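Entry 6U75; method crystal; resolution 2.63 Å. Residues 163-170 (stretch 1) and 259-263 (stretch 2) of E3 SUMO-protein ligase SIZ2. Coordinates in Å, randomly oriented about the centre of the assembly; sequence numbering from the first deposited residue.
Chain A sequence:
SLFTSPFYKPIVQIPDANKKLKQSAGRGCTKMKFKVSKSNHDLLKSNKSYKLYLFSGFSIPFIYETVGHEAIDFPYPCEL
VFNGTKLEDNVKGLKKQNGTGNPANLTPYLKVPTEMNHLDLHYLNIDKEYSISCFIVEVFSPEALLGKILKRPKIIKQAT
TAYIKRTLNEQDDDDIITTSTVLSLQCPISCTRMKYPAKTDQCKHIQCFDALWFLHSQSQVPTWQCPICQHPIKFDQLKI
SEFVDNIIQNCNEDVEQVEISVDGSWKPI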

ATOM      1  N   TYR A 163     -29.197  -4.110   5.573  1.00 65.14           N
ATOM      2  CA  TYR A 163     -28.531  -5.190   4.853  1.00 60.99           C
ATOM      3  C   TYR A 163     -28.763  -6.530   5.539  1.00 60.33           C
ATOM      4  O   TYR A 163     -29.024  -7.539   4.873  1.00 70.31           O
ATOM      5  CB  TYR A 163     -27.035  -4.899   4.742  1.00 59.18           C
ATOM      6  CG  TYR A 163     -26.246  -6.008   4.086  1.00 65.24           C
ATOM      7  CD1 TYR A 163     -26.159  -6.101   2.704  1.00 61.24           C
ATOM      8  CD2 TYR A 163     -25.585  -6.962   4.850  1.00 59.39           C
ATOM      9  CE1 TYR A 163     -25.439  -7.112   2.100  1.00 60.30           C
ATOM     10  CE2 TYR A 163     -24.862  -7.977   4.255  1.00 68.53           C
ATOM     11  CZ  TYR A 163     -24.792  -8.047   2.879  1.00 58.48           C
ATOM     12  OH  TYR A 163     -24.073  -9.057   2.282  1.00 53.51           O
ATOM     13  N   ILE A 164     -28.664  -6.563   6.868  1.00 57.21           N
ATOM     14  CA  ILE A 164     -28.895  -7.805   7.602  1.00 67.35           C
ATOM     15  C   ILE A 164     -30.309  -8.311   7.349  1.00 65.78           C
ATOM     16  O   ILE A 164     -30.527  -9.498   7.069  1.00 57.61           O
ATOM     17  CB  ILE A 164     -28.633  -7.594   9.105  1.00 63.78           C
ATOM     18  CG1 ILE A 164     -27.159  -7.263   9.350  1.00 65.83           C
ATOM     19  CG2 ILE A 164     -29.037  -8.834   9.895  1.00 61.63           C
ATOM     20  CD1 ILE A 164     -26.888  -6.640  10.705  1.00 60.27           C
ATOM     21  N   LYS A 165     -31.294  -7.413   7.444  1.00 73.38           N
ATOM     22  CA  LYS A 165     -32.680  -7.822   7.247  1.00 68.15           C
ATOM     23  C   LYS A 165     -32.919  -8.296   5.818  1.00 52.34           C
ATOM     24  O   LYS A 165     -33.690  -9.236   5.589  1.00 50.99           O
ATOM     25  CB  LYS A 165     -33.624  -6.669   7.592  1.00 50.48           C
ATOM     26  CG  LYS A 165     -35.099  -7.027   7.472  1.00 52.36           C
ATOM     27  CD  LYS A 165     -35.993  -5.819   7.684  1.00 51.29           C
ATOM     28  CE  LYS A 165     -37.449  -6.162   7.418  1.00 52.71           C
ATOM     29  NZ  LYS A 165     -38.331  -4.968   7.523  1.00 69.85           N
ATOM     30  N   ARG A 166     -32.274  -7.656   4.841  1.00 59.91           N
ATOM     31  CA  ARG A 166     -32.472  -8.052   3.452  1.00 60.73           C
ATOM     32  C   ARG A 166     -31.771  -9.367   3.139  1.00 66.14           C
ATOM     33  O   ARG A 166     -32.220 -10.115   2.262  1.00 67.25           O
ATOM     34  CB  ARG A 166     -31.972  -6.951   2.515  1.00 54.94           C
ATOM     35  CG  ARG A 166     -32.317  -7.180   1.049  1.00 56.35           C
ATOM     36  CD  ARG A 166     -31.908  -6.006   0.164  1.00 68.18           C
ATOM     37  NE  ARG A 166     -30.504  -6.073  -0.240  1.00 70.38           N
ATOM     38  CZ  ARG A 166     -29.504  -5.426   0.355  1.00 76.35           C
ATOM     39  NH1 ARG A 166     -29.728  -4.639   1.400  1.00 69.04           N
ATOM     40  NH2 ARG A 166     -28.267  -5.567  -0.105  1.00 71.07           N
ATOM     41  N   THR A 167     -30.683  -9.672   3.847  1.00 66.73           N
ATOM     42  CA  THR A 167     -29.909 -10.867   3.540  1.00 59.36           C
ATOM     43  C   THR A 167     -30.473 -12.096   4.242  1.00 67.99           C
ATOM     44  O   THR A 167     -30.745 -13.114   3.597  1.00 78.71           O
ATOM     45  CB  THR A 167     -28.444 -10.663   3.930  1.00 70.92           C
ATOM     46  OG1 THR A 167     -28.359 -10.323   5.319  1.00 68.00           O
ATOM     47  CG2 THR A 167     -27.818  -9.554   3.101  1.00 73.89           C
ATOM     48  N   LEU A 168     -30.662 -12.020   5.564  1.00 62.44           N
ATOM     49  CA  LEU A 168     -31.044 -13.212   6.314  1.00 70.17           C
ATOM     50  C   LEU A 168     -32.350 -13.829   5.827  1.00 76.80           C
ATOM     51  O   LEU A 168     -32.644 -14.974   6.187  1.00 63.39           O
ATOM     52  CB  LEU A 168     -31.146 -12.894   7.808  1.00 70.55           C
ATOM     53  CG  LEU A 168     -29.817 -12.699   8.548  1.00 77.81           C
ATOM     54  CD1 LEU A 168     -30.054 -12.511  10.038  1.00 80.05           C
ATOM     55  CD2 LEU A 168     -28.862 -13.864   8.311  1.00 78.37           C
ATOM     56  N   ASN A 169     -33.138 -13.110   5.025  1.00 81.53           N
ATOM     57  CA  ASN A 169     -34.283 -13.702   4.333  1.00 75.19           C
ATOM     58  C   ASN A 169     -33.768 -14.429   3.089  1.00 76.58           C
ATOM     59  O   ASN A 169     -33.954 -14.007   1.946  1.00 71.07           O
ATOM     60  CB  ASN A 169     -35.311 -12.636   3.982  1.00 57.18           C
ATOM     61  CG  ASN A 169     -35.950 -12.015   5.209  1.00 65.20           C
ATOM     62  OD1 ASN A 169     -36.075 -12.659   6.251  1.00 66.72           O
ATOM     63  ND2 ASN A 169     -36.359 -10.756   5.090  1.00 51.38           N
ATOM     64  N   GLU A 170     -33.100 -15.555   3.344  1.00 73.99           N
ATOM     65  CA  GLU A 170     -32.395 -16.301   2.303  1.00 67.80           C
ATOM     66  C   GLU A 170     -33.329 -17.248   1.557  1.00 82.65           C
ATOM     67  O   GLU A 170     -33.444 -17.178   0.329  1.00 89.45           O
ATOM     68  CB  GLU A 170     -31.231 -17.076   2.930  1.00 74.25           C
ATOM     69  CG  GLU A 170     -30.212 -16.198   3.643  1.00 73.39           C
ATOM     70  CD  GLU A 170     -29.290 -16.992   4.550  1.00 90.75           C
ATOM     71  OE1 GLU A 170     -29.564 -17.058   5.769  1.00 79.81           O
ATOM     72  OE2 GLU A 170     -28.300 -17.561   4.045  1.00 93.51           O
ATOM     73  N   GLU A 259     -23.664 -13.177  18.192  1.00 69.83           N
ATOM     74  CA  GLU A 259     -24.764 -13.754  17.432  1.00 66.57           C
ATOM     75  C   GLU A 259     -25.699 -12.643  16.978  1.00 61.97           C
ATOM     76  O   GLU A 259     -26.098 -11.796  17.784  1.00 57.75           O
ATOM     77  CB  GLU A 259     -25.526 -14.773  18.279  1.00 71.39           C
ATOM     78  CG  GLU A 259     -26.450 -15.677  17.485  1.00 82.02           C
ATOM     79  CD  GLU A 259     -27.364 -16.499  18.372  1.00 90.71           C
ATOM     80  OE1 GLU A 259     -28.585 -16.525  18.109  1.00 79.68           O
ATOM     81  OE2 GLU A 259     -26.863 -17.113  19.338  1.00 91.26           O
ATOM     82  N   ILE A 260     -26.053 -12.658  15.693  1.00 54.79           N
ATOM     83  CA  ILE A 260     -26.885 -11.639  15.069  1.00 73.12           C
ATOM     84  C   ILE A 260     -28.105 -12.327  14.475  1.00 77.44           C
ATOM     85  O   ILE A 260     -27.976 -13.362  13.809  1.00 80.56           O
ATOM     86  CB  ILE A 260     -26.115 -10.872  13.978  1.00 72.91           C
ATOM     87  CG1 ILE A 260     -24.952 -10.081  14.585  1.00 65.33           C
ATOM     88  CG2 ILE A 260     -27.054  -9.953  13.206  1.00 63.82           C
ATOM     89  CD1 ILE A 260     -25.350  -8.743  15.153  1.00 64.86           C
ATOM     90  N   SER A 261     -29.278 -11.751  14.709  1.00 71.11           N
ATOM     91  CA  SER A 261     -30.537 -12.250  14.180  1.00 71.60           C
ATOM     92  C   SER A 261     -31.083 -11.269  13.145  1.00 76.68           C
ATOM     93  O   SER A 261     -30.486 -10.225  12.864  1.00 76.40           O
ATOM     94  CB  SER A 261     -31.540 -12.478  15.314  1.00 74.82           C
ATOM     95  OG  SER A 261     -31.717 -11.301  16.084  1.00 76.90           O
ATOM     96  N   VAL A 262     -32.237 -11.618  12.571  1.00 81.22           N
ATOM     97  CA  VAL A 262     -32.867 -10.755  11.577  1.00 85.78           C
ATOM     98  C   VAL A 262     -33.305  -9.433  12.190  1.00 73.46           C
ATOM     99  O   VAL A 262     -33.507  -8.453  11.464  1.00 63.01           O
ATOM    100  CB  VAL A 262     -34.065 -11.472  10.921  1.00 77.76           C
ATOM    101  CG1 VAL A 262     -34.609 -10.649   9.760  1.00 70.20           C
ATOM    102  CG2 VAL A 262     -33.669 -12.865  10.452  1.00 78.89           C
ATOM    103  N   ASP A 263     -33.453  -9.377  13.514  1.00 73.86           N
ATOM    104  CA  ASP A 263     -33.896  -8.159  14.177  1.00 77.29           C
ATOM    105  C   ASP A 263     -32.828  -7.075  14.202  1.00 75.27           C
ATOM    106  O   ASP A 263     -33.154  -5.918  14.486  1.00 69.99           O
ATOM    107  CB  ASP A 263     -34.323  -8.470  15.614  1.00 68.49           C
ATOM    108  CG  ASP A 263     -35.266  -9.653  15.700  1.00 80.81           C
ATOM    109  OD1 ASP A 263     -34.807 -10.798  15.497  1.00 74.63           O
ATOM    110  OD2 ASP A 263     -36.466  -9.440  15.972  1.00 77.90           O
TER

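The last turns of a helix, residues 163-168, lie against a short segment that enters as a strand at Glu259 and Ile260 and continues as loop through Val262 and Asp263. The two pieces are far apart in sequence, their touching residues separated by at least 92 positions, and no hydrogen bond joins them. What holds them together is apolar packing over a modest area, 271 Å² counting both sides. The helix takes care of its own polar backbone: Leu168 N donates to Ile164 O at 2.9 Å, and Thr167 N to Tyr163 O, also at 2.9 Å. Ile164 and Leu168 are four residues apart, about one helical turn, and both point their CA-to-CB bonds toward the second stretch, while that of Arg166 points away.

Glu259 opens stretch 2 without touching the helix. Its carboxylate is out of reach, which suits a charged group beside a contact built from hydrocarbon.

Ile260 makes the first contact. Its CA-to-CB bond points toward the helix, and its CG2 methyl lies 4.0 Å from CG2 of Ile164, a van der Waals distance between two methyl groups. Both residues are buried, a setting in which branched aliphatic side chains fill space without leaving a polar group unsatisfied.

At Ser261 the side chain turns its CA-to-CB bond away from the helix, so the residue contributes its backbone instead. The carbonyl oxygen Ser261 O sits 3.6 Å from Ile164 CG2, and the carbonyl carbon Ser261 C sits 3.5 Å from Leu168 CD1. These are simple packing contacts, since a methyl carbon offers no conventional hydrogen-bond donor. The hydroxyl has polar partners of its own: Ser261 OG lies 3.2 Å from Asp263 OD1, within hydrogen-bonding range, and it also bonds elsewhere in the structure.

Val262 has the largest covered area, 87 Å², more than any other residue in either stretch. The closest pair of CA atoms is Val262 CA and Lys165 CA, 5.2 Å apart. The CA-to-CB bond of the valine points sideways. Val262 CG2 packs 3.7 Å from Leu168 CB, while Val262 CG1 lies 4.2 Å from Lys165 CA and 4.3 Å from Asn169 OD1. Leu168 also reaches the loop backbone, its CD1 lying 3.5 Å from Val262 N, so the leucine covers both the valine side chain and the peptide before it. Lys165 serves through the aliphatic part of its chain, with its CG 4.3 Å from Val262 CG1; all four chi angles are t, and the chain is extended. A lysine can thus lend hydrocarbon to the edge of an apolar contact while its charged end leads away from the contact.

Asp263 ends the segment with its CA-to-CB bond directed away from the helix. Its exposed carboxylate makes no contact there and takes no part in the packing.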